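Local coordinates for protein CG4930 (PDB 3ISM) that inhibits the nuclease EndoG by forming a complex with it, and probably acts as a ribonuclease inhibitor, at residues C[27-40]-C[87-99]. The protein carries 1 engineered substitution. Residues are numbered along the deposited sequence; the frame is centred on the assembly and turned at random.
Sequences IGLVDPVKDYQKLI and KASQLLEEYRGDA
Tyr-36 is the main bump: its side chain drops as a knob into a hole on segment 87-99 lined by Leu-91, Glu-94, Tyr-95 and Asp-98. With CG anti to the backbone N (chi1 170°), the ring is carried into the hole, Leu-91 CD1 lying 3.5 Å from Tyr-36 CB and Glu-94 CG 3.5 Å from Tyr-36 CE2. Tyr-36 OH donates to the anti lone pair of Asp-98 OD2 (2.7 Å), ring and carboxylate nearly coplanar, while Ile-40 CG1 sits over one ring face, offset toward the rim. An alanine in place of Tyr-36 is likely to open a gap over Leu-91 and leave Asp-98 OD2 without its phenol partner. One turn earlier Val-33 CG2 settles against Gln-90 CB (3.6 Å), and Pro-32 CB meets Leu-91 CD2. The extended Lys-87 chain crosses the proline ring at about a right angle, carrying NZ to Leu-29 O (2.8 Å) in the carbonyl plane. Glu-94 OE2 and Asp-98 OD1 form salt bridges to Arg-94 and Arg-93, respectively, of the CG8862 chain, so this hole adjoins the complex interface. In this all-helical Ku C-terminal-domain-like unit the segments run nearly parallel (20°), and helix 52-75 packs against both, through Thr-62 on Tyr-36 and Ala-63 on Tyr-95.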
# COMPACT_ATOMS: atom_id res chain seq x y z
N ILE C 27 29.55 -6.77 -32.69
CA ILE C 27 29.43 -8.13 -32.21
C ILE C 27 30.39 -9.01 -33.01
O ILE C 27 30.17 -9.26 -34.19
CB ILE C 27 27.97 -8.65 -32.30
CG1 ILE C 27 27.04 -7.80 -31.41
CG2 ILE C 27 27.90 -10.13 -31.90
CD1 ILE C 27 25.55 -8.13 -31.53
N GLY C 28 31.47 -9.43 -32.37
CA GLY C 28 32.47 -10.28 -33.03
C GLY C 28 32.00 -11.73 -33.15
O GLY C 28 31.10 -12.17 -32.43
N LEU C 29 32.64 -12.47 -34.06
CA LEU C 29 32.31 -13.87 -34.28
C LEU C 29 33.02 -14.81 -33.29
O LEU C 29 32.82 -16.03 -33.34
CB LEU C 29 32.66 -14.29 -35.71
CG LEU C 29 32.15 -13.42 -36.87
CD1 LEU C 29 32.88 -13.77 -38.17
CD2 LEU C 29 30.65 -13.54 -37.06
N VAL C 30 33.86 -14.24 -32.42
CA VAL C 30 34.64 -15.03 -31.46
C VAL C 30 33.77 -15.48 -30.27
O VAL C 30 33.64 -16.68 -30.02
CB VAL C 30 35.93 -14.28 -30.99
CG1 VAL C 30 36.64 -15.05 -29.88
CG2 VAL C 30 36.89 -14.05 -32.16
N ASP C 31 33.17 -14.52 -29.56
CA ASP C 31 32.16 -14.81 -28.54
C ASP C 31 30.94 -13.90 -28.72
O ASP C 31 30.76 -12.95 -27.95
CB ASP C 31 32.74 -14.67 -27.12
CG ASP C 31 31.88 -15.35 -26.05
OD1 ASP C 31 30.71 -15.72 -26.30
OD2 ASP C 31 32.39 -15.50 -24.92
N PRO C 32 30.09 -14.21 -29.72
CA PRO C 32 28.98 -13.34 -30.14
C PRO C 32 28.00 -13.04 -29.04
O PRO C 32 27.60 -11.88 -28.87
CB PRO C 32 28.28 -14.15 -31.23
CG PRO C 32 29.30 -15.14 -31.69
CD PRO C 32 30.15 -15.45 -30.51
N VAL C 33 27.59 -14.07 -28.31
CA VAL C 33 26.60 -13.94 -27.25
C VAL C 33 27.11 -12.98 -26.18
O VAL C 33 26.36 -12.12 -25.73
CB VAL C 33 26.24 -15.30 -26.62
CG1 VAL C 33 25.14 -15.15 -25.56
CG2 VAL C 33 25.81 -16.30 -27.69
N LYS C 34 28.38 -13.12 -25.79
CA LYS C 34 28.98 -12.22 -24.78
C LYS C 34 29.04 -10.76 -25.23
O LYS C 34 28.64 -9.86 -24.49
CB LYS C 34 30.36 -12.74 -24.35
CG LYS C 34 31.28 -11.69 -23.71
CD LYS C 34 32.69 -12.24 -23.49
CE LYS C 34 33.68 -11.11 -23.20
NZ LYS C 34 34.94 -11.62 -22.58
N ASP C 35 29.52 -10.51 -26.46
CA ASP C 35 29.49 -9.17 -27.05
C ASP C 35 28.07 -8.59 -27.06
O ASP C 35 27.87 -7.41 -26.74
CB ASP C 35 30.04 -9.18 -28.48
CG ASP C 35 31.53 -9.48 -28.54
OD1 ASP C 35 32.22 -9.44 -27.49
OD2 ASP C 35 32.02 -9.75 -29.65
N TYR C 36 27.10 -9.43 -27.42
CA TYR C 36 25.70 -9.05 -27.47
C TYR C 36 25.17 -8.67 -26.08
O TYR C 36 24.57 -7.61 -25.92
CB TYR C 36 24.82 -10.16 -28.09
CG TYR C 36 23.33 -9.87 -27.93
CD1 TYR C 36 22.68 -9.00 -28.78
CD2 TYR C 36 22.60 -10.44 -26.88
CE1 TYR C 36 21.32 -8.71 -28.62
CE2 TYR C 36 21.25 -10.16 -26.71
CZ TYR C 36 20.62 -9.29 -27.59
OH TYR C 36 19.29 -8.99 -27.43
N GLN C 37 25.43 -9.53 -25.10
CA GLN C 37 25.02 -9.31 -23.72
C GLN C 37 25.63 -8.05 -23.10
O GLN C 37 25.00 -7.41 -22.26
CB GLN C 37 25.35 -10.54 -22.85
CG GLN C 37 24.40 -11.74 -23.07
CD GLN C 37 24.78 -12.99 -22.28
OE1 GLN C 37 25.95 -13.34 -22.16
NE2 GLN C 37 23.77 -13.68 -21.74
N LYS C 38 26.84 -7.68 -23.52
CA LYS C 38 27.52 -6.51 -22.95
C LYS C 38 26.86 -5.24 -23.44
O LYS C 38 26.69 -4.29 -22.67
CB LYS C 38 29.02 -6.50 -23.27
CG LYS C 38 29.82 -5.46 -22.47
CD LYS C 38 31.26 -5.32 -22.99
CE LYS C 38 31.93 -4.07 -22.45
NZ LYS C 38 33.31 -3.90 -22.99
N LEU C 39 26.46 -5.23 -24.71
CA LEU C 39 25.75 -4.11 -25.30
C LEU C 39 24.38 -3.88 -24.64
O LEU C 39 24.03 -2.75 -24.31
CB LEU C 39 25.60 -4.30 -26.81
CG LEU C 39 26.88 -4.34 -27.65
CD1 LEU C 39 26.56 -4.85 -29.04
CD2 LEU C 39 27.57 -2.96 -27.68
N ILE C 40 23.60 -4.95 -24.48
CA ILE C 40 22.33 -4.88 -23.74
C ILE C 40 22.54 -4.37 -22.32
O ILE C 40 21.84 -3.45 -21.88
CB ILE C 40 21.64 -6.27 -23.70
CG1 ILE C 40 21.41 -6.78 -25.12
CG2 ILE C 40 20.33 -6.22 -22.90
CD1 ILE C 40 20.41 -5.90 -25.93
N LYS C 87 27.03 -21.16 -32.40
CA LYS C 87 27.10 -19.73 -32.08
C LYS C 87 25.82 -18.99 -32.48
O LYS C 87 25.28 -18.18 -31.71
CB LYS C 87 28.34 -19.10 -32.75
CG LYS C 87 29.64 -19.42 -32.04
CD LYS C 87 30.83 -18.86 -32.79
CE LYS C 87 32.12 -19.11 -32.02
NZ LYS C 87 33.31 -18.79 -32.85
N ALA C 88 25.31 -19.27 -33.67
CA ALA C 88 24.09 -18.64 -34.16
C ALA C 88 22.87 -19.00 -33.32
O ALA C 88 22.06 -18.14 -32.99
CB ALA C 88 23.85 -19.00 -35.61
N SER C 89 22.77 -20.27 -32.96
CA SER C 89 21.69 -20.78 -32.11
C SER C 89 21.64 -20.07 -30.75
O SER C 89 20.59 -19.55 -30.33
CB SER C 89 21.89 -22.30 -31.95
OG SER C 89 20.94 -22.86 -31.06
N GLN C 90 22.79 -20.01 -30.07
CA GLN C 90 22.89 -19.34 -28.78
C GLN C 90 22.60 -17.84 -28.84
O GLN C 90 21.89 -17.33 -27.99
CB GLN C 90 24.28 -19.56 -28.18
CG GLN C 90 24.56 -21.00 -27.78
CD GLN C 90 25.89 -21.16 -27.07
OE1 GLN C 90 26.35 -20.24 -26.38
NE2 GLN C 90 26.51 -22.33 -27.21
N LEU C 91 23.15 -17.15 -29.83
CA LEU C 91 22.86 -15.72 -30.04
C LEU C 91 21.38 -15.51 -30.38
O LEU C 91 20.74 -14.61 -29.83
CB LEU C 91 23.77 -15.08 -31.11
CG LEU C 91 23.57 -13.58 -31.41
CD1 LEU C 91 23.68 -12.74 -30.16
CD2 LEU C 91 24.56 -13.08 -32.45
N LEU C 92 20.83 -16.35 -31.26
CA LEU C 92 19.42 -16.23 -31.64
C LEU C 92 18.50 -16.35 -30.43
O LEU C 92 17.58 -15.54 -30.26
CB LEU C 92 19.04 -17.26 -32.71
CG LEU C 92 17.64 -17.20 -33.33
CD1 LEU C 92 17.41 -15.85 -33.96
CD2 LEU C 92 17.50 -18.29 -34.38
N GLU C 93 18.75 -17.35 -29.60
CA GLU C 93 17.99 -17.56 -28.38
C GLU C 93 18.05 -16.37 -27.41
O GLU C 93 17.02 -15.89 -26.95
CB GLU C 93 18.50 -18.82 -27.68
CG GLU C 93 17.60 -19.29 -26.58
CD GLU C 93 17.57 -20.81 -26.47
OE1 GLU C 93 18.55 -21.50 -26.87
OE2 GLU C 93 16.53 -21.31 -25.97
N GLU C 94 19.26 -15.90 -27.11
CA GLU C 94 19.43 -14.71 -26.27
C GLU C 94 18.77 -13.48 -26.88
O GLU C 94 18.03 -12.76 -26.20
CB GLU C 94 20.92 -14.43 -26.04
CG GLU C 94 21.22 -13.30 -25.06
CD GLU C 94 20.95 -13.65 -23.61
OE1 GLU C 94 21.03 -14.84 -23.25
OE2 GLU C 94 20.66 -12.73 -22.82
N TYR C 95 19.01 -13.26 -28.17
CA TYR C 95 18.42 -12.10 -28.84
C TYR C 95 16.88 -12.14 -28.81
O TYR C 95 16.24 -11.14 -28.42
CB TYR C 95 18.99 -11.88 -30.24
CG TYR C 95 18.11 -11.03 -31.13
CD1 TYR C 95 17.64 -9.80 -30.71
CD2 TYR C 95 17.75 -11.47 -32.40
CE1 TYR C 95 16.81 -9.04 -31.52
CE2 TYR C 95 16.94 -10.71 -33.21
CZ TYR C 95 16.47 -9.50 -32.76
OH TYR C 95 15.68 -8.72 -33.56
N ARG C 96 16.29 -13.28 -29.18
CA ARG C 96 14.83 -13.47 -29.13
C ARG C 96 14.22 -13.18 -27.74
O ARG C 96 13.14 -12.59 -27.63
CB ARG C 96 14.46 -14.90 -29.54
CG ARG C 96 12.95 -15.13 -29.62
CD ARG C 96 12.63 -16.55 -30.08
NE ARG C 96 11.23 -16.68 -30.46
CZ ARG C 96 10.23 -16.85 -29.60
NH1 ARG C 96 10.48 -16.93 -28.29
NH2 ARG C 96 8.99 -16.97 -30.03
N GLY C 97 14.92 -13.61 -26.69
CA GLY C 97 14.47 -13.40 -25.31
C GLY C 97 14.33 -11.93 -25.00
O GLY C 97 13.40 -11.52 -24.30
N ASP C 98 15.25 -11.12 -25.51
CA ASP C 98 15.16 -9.67 -25.37
C ASP C 98 14.10 -9.07 -26.27
O ASP C 98 13.36 -8.17 -25.85
CB ASP C 98 16.52 -9.02 -25.64
CG ASP C 98 17.51 -9.30 -24.54
OD1 ASP C 98 17.08 -9.43 -23.38
OD2 ASP C 98 18.72 -9.41 -24.81
N ALA C 99 14.05 -9.54 -27.52
CA ALA C 99 13.06 -9.02 -28.47
C ALA C 99 11.61 -9.17 -27.98
O ALA C 99 10.78 -8.29 -28.23
CB ALA C 99 13.22 -9.68 -29.82